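Side-chain contacts in tailspike protein (Acinetobacter phage vB_ApiP_P1, PDB 6E1R), which probably recognises and cleaves capsular polysaccharide of its Acinetobacter baumannii host, acting as a trimeric phage tailspike with hydrolase activity: residues L99-N102 against T103-L107; I404-L407 against T408-S411. All blocks are in the same frame, centred on the assembly; numbering follows the deposited sequence.

In the fold
Following the chain from the N terminus, the small mixed sheet ends at strand 70-72. The chain then enters strand 79-80, and interaction 1 comes next, in the last turns of helix 94-106. This helix links strands 79-80 and 111-113, which pair in parallel. The stacked parallel strands typical of a tailspike beta-helix follow, and interaction 2 closes a tight turn after strand 392-395, in the loop leading to strand 415-420. Both contacts are local, and they lie in series, neither nested nor crossing. The centres of interaction 1 and interaction 2 are about 60 Å apart, on opposite sides of the chain's centre. Interaction 1 packs within one subunit, whereas interaction 2 reaches both other subunits of the trimer.

Interaction 1: L99-N102 against T103-L107; sequences LAVN and TATSL
The final turns of helix 94-106 bring Leu99 and Thr103 together in an i to i+4 contact, in which a hydroxyl shares the carbonyl that the helix backbone already uses. Thr103 OG1 donates to Leu99 O at 2.7 Å, and Thr103 N donates to the same Leu99 O at 2.9 Å. The two donors come from opposite faces of the carbonyl plane, the hydroxyl tilted 27° from it. Thr103 can do this because its OG1 stands beside its own backbone N (chi1 -61°), turned back toward the preceding turn. Leu99 CD1 lies 3.5 Å from Thr103 OG1, an apolar neighbour of the hydroxyl alone. The next backbone bond along the helix is ordinary: Ala104 N to Ala100 O, 2.8 Å and nearly straight at 169°. Further on, Ser106 OG lies 2.6 Å from Asn102 O and 3.0 Å from Thr103 O; its single proton could serve either carbonyl. Thr105 differs from Thr103 in rotamer, with CG2 rather than OG1 beside its backbone N; its OG1 is modelled doubtfully close to Val101 O, and Asp126 OD2 is a second, weak partner. The face turned to the strands carries Ala100, Val101 and Ala104, with Thr103 and Thr105 at its sides: Ala100 and Ala104 pack on Leu111 of strand 111-113, Ala104 and Thr103 meet Leu79 of strand 79-80, and Val101 and Thr105 rest on Leu129 of strand 129-133.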
loop_
_atom_site.group_PDB
_atom_site.type_symbol
_atom_site.label_atom_id
_atom_site.label_comp_id
_atom_site.label_asym_id
_atom_site.label_seq_id
_atom_site.Cartn_x
_atom_site.Cartn_y
_atom_site.Cartn_z
ATOM N N LEU A 99 13.141 33.202 21.562
ATOM C CA LEU A 99 12.015 34.104 21.771
ATOM C C LEU A 99 10.920 33.876 20.738
ATOM O O LEU A 99 9.736 34.065 21.037
ATOM C CB LEU A 99 12.498 35.553 21.733
ATOM C CG LEU A 99 11.459 36.654 21.948
ATOM C CD1 LEU A 99 10.705 36.436 23.248
ATOM C CD2 LEU A 99 12.138 38.013 21.940
ATOM N N ALA A 100 11.290 33.455 19.528
ATOM C CA ALA A 100 10.298 33.220 18.485
ATOM C C ALA A 100 9.431 32.007 18.806
ATOM O O ALA A 100 8.200 32.072 18.703
ATOM C CB ALA A 100 10.993 33.051 17.133
ATOM N N VAL A 101 10.056 30.891 19.197
ATOM C CA VAL A 101 9.293 29.694 19.545
ATOM C C VAL A 101 8.429 29.950 20.771
ATOM O O VAL A 101 7.269 29.521 20.832
ATOM C CB VAL A 101 10.237 28.495 19.767
ATOM C CG1 VAL A 101 9.451 27.199 19.794
ATOM C CG2 VAL A 101 11.318 28.445 18.702
ATOM N N ASN A 102 8.980 30.642 21.772
ATOM C CA ASN A 102 8.207 30.959 22.969
ATOM C C ASN A 102 7.034 31.880 22.652
ATOM O O ASN A 102 5.947 31.723 23.220
ATOM C CB ASN A 102 9.110 31.597 24.027
ATOM C CG ASN A 102 10.056 30.599 24.670
ATOM O OD1 ASN A 102 9.651 29.504 25.058
ATOM N ND2 ASN A 102 11.323 30.977 24.792
ATOM N N THR A 103 7.228 32.839 21.744
ATOM C CA THR A 103 6.158 33.779 21.421
ATOM C C THR A 103 5.090 33.130 20.551
ATOM O O THR A 103 3.893 33.259 20.829
ATOM C CB THR A 103 6.732 35.018 20.727
ATOM O OG1 THR A 103 7.658 35.676 21.602
ATOM C CG2 THR A 103 5.621 35.985 20.353
ATOM N N ALA A 104 5.505 32.424 19.497
ATOM C CA ALA A 104 4.539 31.821 18.584
ATOM C C ALA A 104 3.681 30.778 19.290
ATOM O O ALA A 104 2.473 30.688 19.042
ATOM C CB ALA A 104 5.261 31.204 17.387
ATOM N N THR A 105 4.284 29.985 20.179
ATOM C CA THR A 105 3.521 28.954 20.876
ATOM C C THR A 105 2.610 29.559 21.936
ATOM O O THR A 105 1.466 29.120 22.100
ATOM C CB THR A 105 4.465 27.924 21.498
ATOM O OG1 THR A 105 5.463 28.591 22.280
ATOM C CG2 THR A 105 5.140 27.094 20.414
ATOM N N SER A 106 3.095 30.566 22.667
ATOM C CA SER A 106 2.255 31.206 23.673
ATOM C C SER A 106 1.125 31.997 23.029
ATOM O O SER A 106 0.060 32.160 23.634
ATOM C CB SER A 106 3.096 32.115 24.570
ATOM O OG SER A 106 3.771 33.100 23.808
ATOM N N LEU A 107 1.333 32.481 21.806
ATOM C CA LEU A 107 0.310 33.216 21.076
ATOM C C LEU A 107 -0.572 32.309 20.229
ATOM O O LEU A 107 -1.546 32.794 19.643
ATOM C CB LEU A 107 0.964 34.272 20.177
ATOM C CG LEU A 107 1.370 35.588 20.845
ATOM C CD1 LEU A 107 2.012 36.520 19.832
ATOM C CD2 LEU A 107 0.177 36.254 21.509
#

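Interaction 2: I404-L407 against T408-S411; sequences IRTL and TMPS
With chi1 at 68°, Thr406 holds OG1 between its backbone N and carbonyl carbon, which points the hydroxyl at the amide of Met409; Arg405 has an extended chain, and its NE thereby arrives at the carbonyl of Pro410. The backbone between them makes a type I beta turn, with Leu407 and Thr408 at the two corners. Thr406 and Met409 face each other with CA atoms 4.8 Å apart. Thr406 N donates to Met409 O at 3.3 Å, a straight bond of 166° whose donor sits above the carbonyl plane. In return, Met409 N divides its hydrogen between two weak bonds, to Thr406 O at 3.1 Å and to Thr406 OG1 at 3.0 Å. Met409, a selenomethionine, sets its CB beside the threonine hydroxyl and then bends, carrying its selenium away from the turn. Arg405 CG passes 3.5 Å from Met409 O before Arg405 NE reaches Pro410 O at 2.9 Å in a weak bond of 129°, while Pro410 CA lies in plane at the guanidinium edge. Beyond the turn, NH1 bonds to Asn414 OD1, and NH2 bonds to Ser417 OG of the second subunit. Three neutral oxygens thus bond to different nitrogens of the guanidinium, the one at NE weakly, which probably limits its rotation and helps to stabilise its charge by dipoles, with one bond crossing to the second subunit.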
loop_
_atom_site.group_PDB
_atom_site.type_symbol
_atom_site.label_atom_id
_atom_site.label_comp_id
_atom_site.label_asym_id
_atom_site.label_seq_id
_atom_site.Cartn_x
_atom_site.Cartn_y
_atom_site.Cartn_z
ATOM N N ILE A 404 14.888 -19.836 -3.968
ATOM C CA ILE A 404 13.812 -18.853 -4.020
ATOM C C ILE A 404 13.380 -18.660 -5.466
ATOM O O ILE A 404 14.215 -18.542 -6.372
ATOM C CB ILE A 404 14.264 -17.529 -3.380
ATOM C CG1 ILE A 404 14.714 -17.768 -1.936
ATOM C CG2 ILE A 404 13.147 -16.496 -3.433
ATOM C CD1 ILE A 404 15.278 -16.540 -1.255
ATOM N N ARG A 405 12.069 -18.624 -5.689
ATOM C CA ARG A 405 11.533 -18.563 -7.042
ATOM C C ARG A 405 11.590 -17.144 -7.594
ATOM O O ARG A 405 11.304 -16.172 -6.889
ATOM C CB ARG A 405 10.092 -19.069 -7.067
ATOM C CG ARG A 405 9.631 -19.566 -8.428
ATOM C CD ARG A 405 8.215 -20.113 -8.360
ATOM N NE ARG A 405 7.822 -20.793 -9.591
ATOM C CZ ARG A 405 6.579 -21.170 -9.872
ATOM N NH1 ARG A 405 5.600 -20.930 -9.009
ATOM N NH2 ARG A 405 6.312 -21.784 -11.015
ATOM N N THR A 406 11.959 -17.036 -8.869
ATOM C CA THR A 406 11.930 -15.790 -9.621
ATOM C C THR A 406 11.293 -16.059 -10.976
ATOM O O THR A 406 11.014 -17.205 -11.339
ATOM C CB THR A 406 13.331 -15.184 -9.805
ATOM O OG1 THR A 406 14.107 -16.018 -10.673
ATOM C CG2 THR A 406 14.044 -15.037 -8.468
ATOM N N LEU A 407 11.056 -14.983 -11.730
ATOM C CA LEU A 407 10.448 -15.131 -13.049
ATOM C C LEU A 407 11.353 -15.914 -13.995
ATOM O O LEU A 407 10.869 -16.693 -14.824
ATOM C CB LEU A 407 10.121 -13.757 -13.632
ATOM C CG LEU A 407 8.955 -13.007 -12.984
ATOM C CD1 LEU A 407 8.739 -11.662 -13.658
ATOM C CD2 LEU A 407 7.687 -13.845 -13.032
ATOM N N THR A 408 12.667 -15.727 -13.883
ATOM C CA THR A 408 13.619 -16.479 -14.691
ATOM C C THR A 408 14.062 -17.781 -14.036
ATOM O O THR A 408 14.785 -18.559 -14.669
ATOM C CB THR A 408 14.851 -15.620 -15.001
ATOM O OG1 THR A 408 15.452 -15.176 -13.778
ATOM C CG2 THR A 408 14.463 -14.415 -15.842
HETATM N N MSE A 409 13.652 -18.035 -12.797
HETATM C CA MSE A 409 13.962 -19.290 -12.120
HETATM C C MSE A 409 12.697 -19.926 -11.554
HETATM O O MSE A 409 12.482 -19.915 -10.342
HETATM C CB MSE A 409 14.979 -19.062 -11.001
HETATM C CG MSE A 409 16.420 -18.990 -11.473
HETATM SE SE MSE A 409 17.160 -20.757 -11.828
HETATM C CE MSE A 409 16.974 -21.522 -10.042
ATOM N N PRO A 410 11.859 -20.485 -12.433
ATOM C CA PRO A 410 10.590 -21.064 -11.964
ATOM C C PRO A 410 10.767 -22.297 -11.098
ATOM O O PRO A 410 9.815 -22.686 -10.407
ATOM C CB PRO A 410 9.850 -21.404 -13.268
ATOM C CG PRO A 410 10.591 -20.669 -14.354
ATOM C CD PRO A 410 12.008 -20.603 -13.891
ATOM N N SER A 411 11.946 -22.925 -11.109
ATOM C CA SER A 411 12.165 -24.121 -10.304
ATOM C C SER A 411 12.189 -23.826 -8.812
ATOM O O SER A 411 12.054 -24.754 -8.008
ATOM C CB SER A 411 13.475 -24.797 -10.713
ATOM O OG SER A 411 14.572 -23.912 -10.561
#